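Local coordinates for protein peptide ABC transporter permease (Staphylococcus hominis, PDB 6EXS) that probably imports peptides across the membrane by the proton-coupled route of the POT family, and binds a thioalcohol-conjugated dipeptide that is a precursor of body odour, at residues M296-I301 with L373-S378; S378-G383 with L467-I472. One frame throughout, in Å; residues are numbered along the deposited sequence.

Both contacts use helix 364-389 on successive turns, sharing Ser378: contact 1 sets it against helix 279-302, and contact 2 sets it against helix 460-479. Contact 1 is fully buried and its helices run roughly the same way, whereas contact 2 lies farther from the centre of the chain, is only partly buried, and joins nearly antiparallel helices. Small residues lie where the backbones come closest in both. Ile301 and the Phe298 ring meet Ala375 in contact 1; Ile380 and Tyr379 carry most of contact 2, where a threonine joins in. The two fuse where Ile301 CG2 meets Tyr379 CD1 (3.7 Å) and Ile301 CD1 meets Ala471 CB (3.8 Å).

Contact 1: residues M296-I301 with L373-S378; sequences MLFWSI and LLAGLS. With OLC ((2R)-2,3-dihydroxypropyl (9Z)-octadec-9-enoate), chain F.
Within the C-terminal six-helix bundle of this major facilitator superfamily (MFS) transporter, Phe298 and Ile301 of helix 279-302 close on Ala375 of helix 364-389. The two segments run in the same general sense, with 32° between them and axes 8.9 Å apart. Ala375 turns its methyl toward helix 279-302. The CB bond of Phe298 does not aim at helix 364-389, but the end of its side chain comes nearer: with CG anti to the backbone N (chi1 176°), the near side of the ring comes round to the alanine, and CD1 reaches Ala375 CB at 3.6 Å, obliquely. One helical turn on, Ile301 points at the partner helix, and both its branches lie by Ala375 O. CG2 is the nearer, 3.4 Å from Ala375 O and 3.9 Å from Ser378 OG, so the methyl covers a polar spot without bonding to it. CD1 also reaches Gly376, 3.9 Å from the CA, where the partner offers bare backbone.

That polar spot is settled within helix 364-389. Ser378 OG donates back to Ala375 O at 2.6 Å, placed there by a chi1 of 79° that sets OG between the backbone N and the carbonyl carbon. The hydroxyl is thus buried with its acceptor, and what it presents to Ile301 is packing surface. Leu377, turned away from helix 279-302, meets lipid: its O is 3.7 Å from C10 of a monoolein tail.

Helix 396-418 also bears on Phe298, through Glu410 and Leu413, and the side chain of Ile301 is about 6 Å from the bound conjugated peptide. Apolar packing around an alanine and a glycine between two transmembrane helices, close to the substrate pocket, fits the six-helix C-terminal half of an MFS fold.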
ATOM      1  N   MET A 296      -7.498 -10.184  -0.972  1.00 46.51           N
ATOM      2  CA  MET A 296      -8.323  -9.124  -0.398  1.00 46.09           C
ATOM      3  C   MET A 296      -8.514  -9.344   1.115  1.00 49.01           C
ATOM      4  O   MET A 296      -8.332  -8.401   1.891  1.00 48.10           O
ATOM      5  CB  MET A 296      -9.677  -9.058  -1.124  1.00 49.60           C
ATOM      6  CG  MET A 296     -10.278  -7.682  -1.152  1.00 53.76           C
ATOM      7  SD  MET A 296     -11.703  -7.532  -2.261  1.00 60.04           S
ATOM      8  CE  MET A 296     -12.945  -8.452  -1.330  1.00 58.08           C
ATOM      9  N   LEU A 297      -8.844 -10.603   1.525  1.00 44.10           N
ATOM     10  CA  LEU A 297      -9.032 -11.015   2.917  1.00 43.02           C
ATOM     11  C   LEU A 297      -7.740 -10.825   3.715  1.00 45.31           C
ATOM     12  O   LEU A 297      -7.802 -10.466   4.896  1.00 45.16           O
ATOM     13  CB  LEU A 297      -9.488 -12.486   3.025  1.00 43.81           C
ATOM     14  CG  LEU A 297     -10.896 -12.878   2.567  1.00 48.73           C
ATOM     15  CD1 LEU A 297     -10.988 -14.365   2.398  1.00 48.88           C
ATOM     16  CD2 LEU A 297     -11.977 -12.392   3.548  1.00 52.04           C
ATOM     17  N   PHE A 298      -6.572 -11.062   3.075  1.00 40.10           N
ATOM     18  CA  PHE A 298      -5.274 -10.877   3.736  1.00 37.91           C
ATOM     19  C   PHE A 298      -4.996  -9.397   4.024  1.00 41.50           C
ATOM     20  O   PHE A 298      -4.652  -9.060   5.161  1.00 40.75           O
ATOM     21  CB  PHE A 298      -4.101 -11.491   2.934  1.00 38.38           C
ATOM     22  CG  PHE A 298      -2.794 -11.175   3.621  1.00 38.22           C
ATOM     23  CD1 PHE A 298      -2.334 -11.964   4.667  1.00 40.53           C
ATOM     24  CD2 PHE A 298      -2.095 -10.010   3.320  1.00 38.32           C
ATOM     25  CE1 PHE A 298      -1.191 -11.613   5.371  1.00 39.90           C
ATOM     26  CE2 PHE A 298      -0.952  -9.663   4.028  1.00 39.62           C
ATOM     27  CZ  PHE A 298      -0.520 -10.457   5.057  1.00 37.94           C
ATOM     28  N   TRP A 299      -5.094  -8.526   2.984  1.00 37.78           N
ATOM     29  CA  TRP A 299      -4.828  -7.094   3.121  1.00 36.11           C
ATOM     30  C   TRP A 299      -5.858  -6.374   3.970  1.00 39.74           C
ATOM     31  O   TRP A 299      -5.516  -5.350   4.552  1.00 39.34           O
ATOM     32  CB  TRP A 299      -4.635  -6.396   1.769  1.00 34.19           C
ATOM     33  CG  TRP A 299      -3.462  -6.906   1.001  1.00 34.89           C
ATOM     34  CD1 TRP A 299      -3.492  -7.581  -0.184  1.00 38.29           C
ATOM     35  CD2 TRP A 299      -2.086  -6.859   1.402  1.00 34.08           C
ATOM     36  NE1 TRP A 299      -2.219  -7.929  -0.563  1.00 37.68           N
ATOM     37  CE2 TRP A 299      -1.334  -7.497   0.390  1.00 38.68           C
ATOM     38  CE3 TRP A 299      -1.407  -6.283   2.488  1.00 34.62           C
ATOM     39  CZ2 TRP A 299       0.061  -7.609   0.452  1.00 37.88           C
ATOM     40  CZ3 TRP A 299      -0.031  -6.396   2.556  1.00 36.05           C
ATOM     41  CH2 TRP A 299       0.691  -7.061   1.552  1.00 37.17           C
ATOM     42  N   SER A 300      -7.087  -6.907   4.092  1.00 36.36           N
ATOM     43  CA  SER A 300      -8.114  -6.281   4.945  1.00 36.57           C
ATOM     44  C   SER A 300      -7.629  -6.293   6.399  1.00 39.87           C
ATOM     45  O   SER A 300      -7.556  -5.237   7.025  1.00 38.10           O
ATOM     46  CB  SER A 300      -9.462  -6.989   4.799  1.00 40.76           C
ATOM     47  OG  SER A 300     -10.410  -6.510   5.741  1.00 50.59           O
ATOM     48  N   ILE A 301      -7.205  -7.481   6.879  1.00 37.72           N
ATOM     49  CA  ILE A 301      -6.666  -7.698   8.216  1.00 37.25           C
ATOM     50  C   ILE A 301      -5.302  -7.026   8.356  1.00 41.14           C
ATOM     51  O   ILE A 301      -5.109  -6.264   9.303  1.00 41.01           O
ATOM     52  CB  ILE A 301      -6.676  -9.197   8.609  1.00 40.45           C
ATOM     53  CG1 ILE A 301      -8.148  -9.680   8.785  1.00 41.67           C
ATOM     54  CG2 ILE A 301      -5.854  -9.428   9.898  1.00 39.63           C
ATOM     55  CD1 ILE A 301      -8.347 -11.171   8.995  1.00 48.87           C
ATOM     56  N   LEU A 373      -5.051 -17.571   6.203  1.00 46.99           N
ATOM     57  CA  LEU A 373      -5.349 -18.318   7.428  1.00 47.67           C
ATOM     58  C   LEU A 373      -4.561 -17.701   8.570  1.00 50.20           C
ATOM     59  O   LEU A 373      -5.128 -17.485   9.639  1.00 50.45           O
ATOM     60  CB  LEU A 373      -4.966 -19.805   7.294  1.00 48.88           C
ATOM     61  CG  LEU A 373      -5.938 -20.731   6.567  1.00 54.69           C
ATOM     62  CD1 LEU A 373      -5.283 -22.066   6.281  1.00 55.36           C
ATOM     63  CD2 LEU A 373      -7.245 -20.921   7.346  1.00 58.35           C
ATOM     64  N   LEU A 374      -3.266 -17.369   8.325  1.00 44.84           N
ATOM     65  CA  LEU A 374      -2.401 -16.720   9.313  1.00 43.77           C
ATOM     66  C   LEU A 374      -2.893 -15.304   9.667  1.00 45.43           C
ATOM     67  O   LEU A 374      -2.894 -14.943  10.851  1.00 44.85           O
ATOM     68  CB  LEU A 374      -0.919 -16.743   8.896  1.00 43.11           C
ATOM     69  CG  LEU A 374      -0.175 -18.070   9.101  1.00 48.22           C
ATOM     70  CD1 LEU A 374       1.090 -18.113   8.284  1.00 47.63           C
ATOM     71  CD2 LEU A 374       0.171 -18.297  10.555  1.00 49.87           C
ATOM     72  N   ALA A 375      -3.370 -14.532   8.660  1.00 40.25           N
ATOM     73  CA  ALA A 375      -3.957 -13.211   8.900  1.00 39.39           C
ATOM     74  C   ALA A 375      -5.210 -13.359   9.807  1.00 45.21           C
ATOM     75  O   ALA A 375      -5.339 -12.623  10.784  1.00 45.15           O
ATOM     76  CB  ALA A 375      -4.322 -12.545   7.593  1.00 39.33           C
ATOM     77  N   GLY A 376      -6.054 -14.362   9.525  1.00 42.13           N
ATOM     78  CA  GLY A 376      -7.246 -14.666  10.316  1.00 42.55           C
ATOM     79  C   GLY A 376      -6.933 -15.142  11.724  1.00 45.02           C
ATOM     80  O   GLY A 376      -7.623 -14.765  12.675  1.00 43.82           O
ATOM     81  N   LEU A 377      -5.874 -15.974  11.862  1.00 42.25           N
ATOM     82  CA  LEU A 377      -5.386 -16.507  13.146  1.00 42.67           C
ATOM     83  C   LEU A 377      -4.800 -15.411  14.048  1.00 47.14           C
ATOM     84  O   LEU A 377      -4.835 -15.552  15.269  1.00 47.90           O
ATOM     85  CB  LEU A 377      -4.371 -17.641  12.944  1.00 42.49           C
ATOM     86  CG  LEU A 377      -4.965 -18.984  12.528  1.00 48.28           C
ATOM     87  CD1 LEU A 377      -3.964 -19.797  11.732  1.00 48.32           C
ATOM     88  CD2 LEU A 377      -5.517 -19.767  13.734  1.00 50.65           C
ATOM     89  N   SER A 378      -4.286 -14.315  13.445  1.00 42.66           N
ATOM     90  CA  SER A 378      -3.731 -13.170  14.163  1.00 41.50           C
ATOM     91  C   SER A 378      -4.852 -12.334  14.805  1.00 44.49           C
ATOM     92  O   SER A 378      -4.639 -11.741  15.864  1.00 41.90           O
ATOM     93  CB  SER A 378      -2.840 -12.332  13.247  1.00 43.75           C
ATOM     94  OG  SER A 378      -3.567 -11.473  12.384  1.00 51.72           O
TER
HETATM   95  C18 OLC F 505       4.109 -20.032  11.697  1.00 70.81           C
HETATM   96  C10 OLC F 505      -4.228 -18.600  17.344  1.00 70.35           C
HETATM   97  C9  OLC F 505      -4.812 -18.291  18.498  1.00 72.08           C
HETATM   98  C17 OLC F 505       2.824 -20.561  12.301  1.00 70.50           C
HETATM   99  C11 OLC F 505      -2.977 -19.412  17.132  1.00 69.31           C
HETATM  100  C8  OLC F 505      -4.350 -18.661  19.887  1.00 73.43           C
HETATM  101  C24 OLC F 505      -6.213 -14.763  32.212  1.00 78.10           C
HETATM  102  C16 OLC F 505       2.170 -19.610  13.299  1.00 68.78           C
HETATM  103  C12 OLC F 505      -2.013 -18.804  16.117  1.00 67.53           C
HETATM  104  C7  OLC F 505      -5.166 -17.995  20.991  1.00 73.50           C
HETATM  105  C15 OLC F 505       0.923 -20.192  13.953  1.00 68.62           C
HETATM  106  C13 OLC F 505      -1.010 -19.802  15.559  1.00 67.19           C
HETATM  107  C6  OLC F 505      -4.576 -18.159  22.382  1.00 73.99           C
HETATM  108  C14 OLC F 505       0.061 -19.176  14.685  1.00 67.05           C
HETATM  109  C5  OLC F 505      -5.457 -17.636  23.508  1.00 73.92           C
HETATM  110  C4  OLC F 505      -5.208 -16.184  23.882  1.00 73.47           C
HETATM  111  C3  OLC F 505      -4.754 -15.975  25.321  1.00 74.11           C
HETATM  112  C2  OLC F 505      -5.891 -15.669  26.296  1.00 75.30           C
HETATM  113  C21 OLC F 505      -6.174 -14.316  29.734  1.00 77.86           C
HETATM  114  C1  OLC F 505      -5.421 -15.195  27.644  1.00 77.21           C
HETATM  115  C22 OLC F 505      -6.699 -15.197  30.844  1.00 79.05           C
HETATM  116  O19 OLC F 505      -4.268 -15.031  27.952  1.00 78.59           O
HETATM  117  O25 OLC F 505      -6.774 -13.515  32.608  1.00 76.98           O
HETATM  118  O23 OLC F 505      -8.132 -15.230  30.816  1.00 79.59           O
HETATM  119  O20 OLC F 505      -6.454 -14.965  28.469  1.00 77.41           O

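Contact 2: residues S378-G383 with L467-I472; sequences SYILIG and LGTVAI. With OLC ((2R)-2,3-dihydroxypropyl (9Z)-octadec-9-enoate), chain F.
Ile380 overlaps the Gly468-Thr469 turn of helix 460-479, reaching across with its longer branch. Its CD1 comes 3.3 Å from Thr469 OG1 and 3.9 Å from Gly468 C, while CG1 meets the CD1 of Ile472 at 3.8 Å; the isoleucine crosses both side chains obliquely. A chi2 of -60° sets CD1 against Gly468, which has no side chain to stand in its way. The hydroxyl of Thr469 is already bonded to Ile465 O in its own helix, and toward Ile380 it offers only a packing contact.

Tyr379 fills the other half of the interface. Its CB sits 3.9 Å from Gly468 CA, and the ring runs beside Leu467, pointing the same way, with the leucine CB close to the ring plane at its edge, 3.9 Å from CD2. The phenol OH beyond is held by Gln304, and Phe464 packs on the ring edge-to-face.

The axes of the two segments are 8.2 Å apart and run nearly antiparallel (153°), a closeness consistent with the glycine at Gly468. Elsewhere on helix 364-389, Leu381 CD2 lies 3.7 Å from C7 of a monoolein tail. Ser378, Leu381 and Ile382 lean on helix 396-418, and Ile301 brings in helix 279-302, so helix 364-389 is packed between these neighbours, with lipid beside it.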
ATOM      1  N   SER A 378      -4.286 -14.315  13.445  1.00 42.66           N
ATOM      2  CA  SER A 378      -3.731 -13.170  14.163  1.00 41.50           C
ATOM      3  C   SER A 378      -4.852 -12.334  14.805  1.00 44.49           C
ATOM      4  O   SER A 378      -4.639 -11.741  15.864  1.00 41.90           O
ATOM      5  CB  SER A 378      -2.840 -12.332  13.247  1.00 43.75           C
ATOM      6  OG  SER A 378      -3.567 -11.473  12.384  1.00 51.72           O
ATOM      7  N   TYR A 379      -6.051 -12.321  14.171  1.00 42.96           N
ATOM      8  CA  TYR A 379      -7.259 -11.649  14.680  1.00 43.59           C
ATOM      9  C   TYR A 379      -8.012 -12.520  15.712  1.00 48.77           C
ATOM     10  O   TYR A 379      -8.544 -11.975  16.674  1.00 48.80           O
ATOM     11  CB  TYR A 379      -8.164 -11.150  13.539  1.00 44.45           C
ATOM     12  CG  TYR A 379      -8.028  -9.664  13.270  1.00 45.13           C
ATOM     13  CD1 TYR A 379      -6.819  -9.000  13.482  1.00 46.08           C
ATOM     14  CD2 TYR A 379      -9.098  -8.926  12.764  1.00 45.76           C
ATOM     15  CE1 TYR A 379      -6.689  -7.633  13.234  1.00 45.60           C
ATOM     16  CE2 TYR A 379      -8.975  -7.561  12.497  1.00 45.41           C
ATOM     17  CZ  TYR A 379      -7.770  -6.919  12.741  1.00 50.29           C
ATOM     18  OH  TYR A 379      -7.638  -5.578  12.502  1.00 48.22           O
ATOM     19  N   ILE A 380      -7.991 -13.863  15.557  1.00 46.90           N
ATOM     20  CA  ILE A 380      -8.560 -14.800  16.546  1.00 48.44           C
ATOM     21  C   ILE A 380      -7.695 -14.722  17.825  1.00 52.99           C
ATOM     22  O   ILE A 380      -8.242 -14.722  18.926  1.00 54.30           O
ATOM     23  CB  ILE A 380      -8.668 -16.256  15.983  1.00 52.14           C
ATOM     24  CG1 ILE A 380      -9.717 -16.374  14.830  1.00 52.63           C
ATOM     25  CG2 ILE A 380      -8.907 -17.307  17.073  1.00 53.68           C
ATOM     26  CD1 ILE A 380     -11.193 -16.011  15.140  1.00 55.90           C
ATOM     27  N   LEU A 381      -6.357 -14.612  17.669  1.00 48.49           N
ATOM     28  CA  LEU A 381      -5.405 -14.485  18.780  1.00 48.35           C
ATOM     29  C   LEU A 381      -5.731 -13.251  19.634  1.00 52.26           C
ATOM     30  O   LEU A 381      -6.029 -13.426  20.814  1.00 53.42           O
ATOM     31  CB  LEU A 381      -3.937 -14.463  18.262  1.00 47.23           C
ATOM     32  CG  LEU A 381      -2.726 -14.291  19.236  1.00 51.80           C
ATOM     33  CD1 LEU A 381      -2.437 -12.825  19.589  1.00 50.84           C
ATOM     34  CD2 LEU A 381      -2.787 -15.204  20.445  1.00 55.85           C
ATOM     35  N   ILE A 382      -5.714 -12.024  19.041  1.00 46.96           N
ATOM     36  CA  ILE A 382      -5.975 -10.776  19.768  1.00 46.26           C
ATOM     37  C   ILE A 382      -7.425 -10.735  20.334  1.00 50.69           C
ATOM     38  O   ILE A 382      -7.612 -10.334  21.487  1.00 50.49           O
ATOM     39  CB  ILE A 382      -5.577  -9.505  18.957  1.00 47.77           C
ATOM     40  CG1 ILE A 382      -5.488  -8.251  19.860  1.00 47.43           C
ATOM     41  CG2 ILE A 382      -6.462  -9.264  17.727  1.00 48.54           C
ATOM     42  CD1 ILE A 382      -4.362  -8.250  20.939  1.00 48.85           C
ATOM     43  N   GLY A 383      -8.392 -11.236  19.560  1.00 47.23           N
ATOM     44  CA  GLY A 383      -9.787 -11.360  19.970  1.00 48.17           C
ATOM     45  C   GLY A 383      -9.940 -12.222  21.206  1.00 53.31           C
ATOM     46  O   GLY A 383     -10.677 -11.856  22.123  1.00 54.54           O
ATOM     47  N   LEU A 467     -14.175 -11.033  12.189  1.00 51.23           N
ATOM     48  CA  LEU A 467     -13.308 -10.796  11.031  1.00 49.72           C
ATOM     49  C   LEU A 467     -12.295 -11.921  10.847  1.00 53.22           C
ATOM     50  O   LEU A 467     -12.053 -12.331   9.710  1.00 52.56           O
ATOM     51  CB  LEU A 467     -12.595  -9.441  11.149  1.00 48.47           C
ATOM     52  CG  LEU A 467     -13.201  -8.294  10.350  1.00 52.70           C
ATOM     53  CD1 LEU A 467     -14.432  -7.736  11.030  1.00 53.41           C
ATOM     54  CD2 LEU A 467     -12.187  -7.199  10.133  1.00 53.66           C
ATOM     55  N   GLY A 468     -11.738 -12.409  11.963  1.00 49.78           N
ATOM     56  CA  GLY A 468     -10.787 -13.516  11.994  1.00 49.53           C
ATOM     57  C   GLY A 468     -11.382 -14.811  11.465  1.00 55.40           C
ATOM     58  O   GLY A 468     -10.765 -15.459  10.614  1.00 55.54           O
ATOM     59  N   THR A 469     -12.606 -15.170  11.938  1.00 52.77           N
ATOM     60  CA  THR A 469     -13.379 -16.366  11.554  1.00 53.97           C
ATOM     61  C   THR A 469     -13.816 -16.323  10.072  1.00 58.87           C
ATOM     62  O   THR A 469     -13.648 -17.326   9.363  1.00 59.01           O
ATOM     63  CB  THR A 469     -14.594 -16.536  12.488  1.00 60.08           C
ATOM     64  OG1 THR A 469     -14.164 -16.539  13.852  1.00 56.12           O
ATOM     65  CG2 THR A 469     -15.419 -17.790  12.177  1.00 58.83           C
ATOM     66  N   VAL A 470     -14.402 -15.175   9.620  1.00 54.52           N
ATOM     67  CA  VAL A 470     -14.848 -14.967   8.234  1.00 53.85           C
ATOM     68  C   VAL A 470     -13.660 -15.245   7.279  1.00 57.44           C
ATOM     69  O   VAL A 470     -13.813 -16.011   6.330  1.00 58.93           O
ATOM     70  CB  VAL A 470     -15.524 -13.571   8.035  1.00 56.65           C
ATOM     71  CG1 VAL A 470     -15.549 -13.141   6.569  1.00 55.78           C
ATOM     72  CG2 VAL A 470     -16.936 -13.552   8.619  1.00 57.70           C
ATOM     73  N   ALA A 471     -12.468 -14.703   7.591  1.00 51.42           N
ATOM     74  CA  ALA A 471     -11.235 -14.918   6.828  1.00 49.33           C
ATOM     75  C   ALA A 471     -10.894 -16.412   6.724  1.00 52.47           C
ATOM     76  O   ALA A 471     -10.665 -16.894   5.620  1.00 51.54           O
ATOM     77  CB  ALA A 471     -10.082 -14.170   7.481  1.00 48.53           C
ATOM     78  N   ILE A 472     -10.916 -17.141   7.871  1.00 49.27           N
ATOM     79  CA  ILE A 472     -10.608 -18.576   7.986  1.00 49.55           C
ATOM     80  C   ILE A 472     -11.646 -19.468   7.250  1.00 55.93           C
ATOM     81  O   ILE A 472     -11.228 -20.375   6.531  1.00 56.32           O
ATOM     82  CB  ILE A 472     -10.379 -18.996   9.478  1.00 52.32           C
ATOM     83  CG1 ILE A 472      -9.106 -18.302  10.051  1.00 50.56           C
ATOM     84  CG2 ILE A 472     -10.290 -20.532   9.649  1.00 53.36           C
ATOM     85  CD1 ILE A 472      -9.014 -18.217  11.573  1.00 55.70           C
TER
HETATM   86  C18 OLC F 505       4.109 -20.032  11.697  1.00 70.81           C
HETATM   87  C10 OLC F 505      -4.228 -18.600  17.344  1.00 70.35           C
HETATM   88  C9  OLC F 505      -4.812 -18.291  18.498  1.00 72.08           C
HETATM   89  C17 OLC F 505       2.824 -20.561  12.301  1.00 70.50           C
HETATM   90  C11 OLC F 505      -2.977 -19.412  17.132  1.00 69.31           C
HETATM   91  C8  OLC F 505      -4.350 -18.661  19.887  1.00 73.43           C
HETATM   92  C24 OLC F 505      -6.213 -14.763  32.212  1.00 78.10           C
HETATM   93  C16 OLC F 505       2.170 -19.610  13.299  1.00 68.78           C
HETATM   94  C12 OLC F 505      -2.013 -18.804  16.117  1.00 67.53           C
HETATM   95  C7  OLC F 505      -5.166 -17.995  20.991  1.00 73.50           C
HETATM   96  C15 OLC F 505       0.923 -20.192  13.953  1.00 68.62           C
HETATM   97  C13 OLC F 505      -1.010 -19.802  15.559  1.00 67.19           C
HETATM   98  C6  OLC F 505      -4.576 -18.159  22.382  1.00 73.99           C
HETATM   99  C14 OLC F 505       0.061 -19.176  14.685  1.00 67.05           C
HETATM  100  C5  OLC F 505      -5.457 -17.636  23.508  1.00 73.92           C
HETATM  101  C4  OLC F 505      -5.208 -16.184  23.882  1.00 73.47           C
HETATM  102  C3  OLC F 505      -4.754 -15.975  25.321  1.00 74.11           C
HETATM  103  C2  OLC F 505      -5.891 -15.669  26.296  1.00 75.30           C
HETATM  104  C21 OLC F 505      -6.174 -14.316  29.734  1.00 77.86           C
HETATM  105  C1  OLC F 505      -5.421 -15.195  27.644  1.00 77.21           C
HETATM  106  C22 OLC F 505      -6.699 -15.197  30.844  1.00 79.05           C
HETATM  107  O19 OLC F 505      -4.268 -15.031  27.952  1.00 78.59           O
HETATM  108  O25 OLC F 505      -6.774 -13.515  32.608  1.00 76.98           O
HETATM  109  O23 OLC F 505      -8.132 -15.230  30.816  1.00 79.59           O
HETATM  110  O20 OLC F 505      -6.454 -14.965  28.469  1.00 77.41           O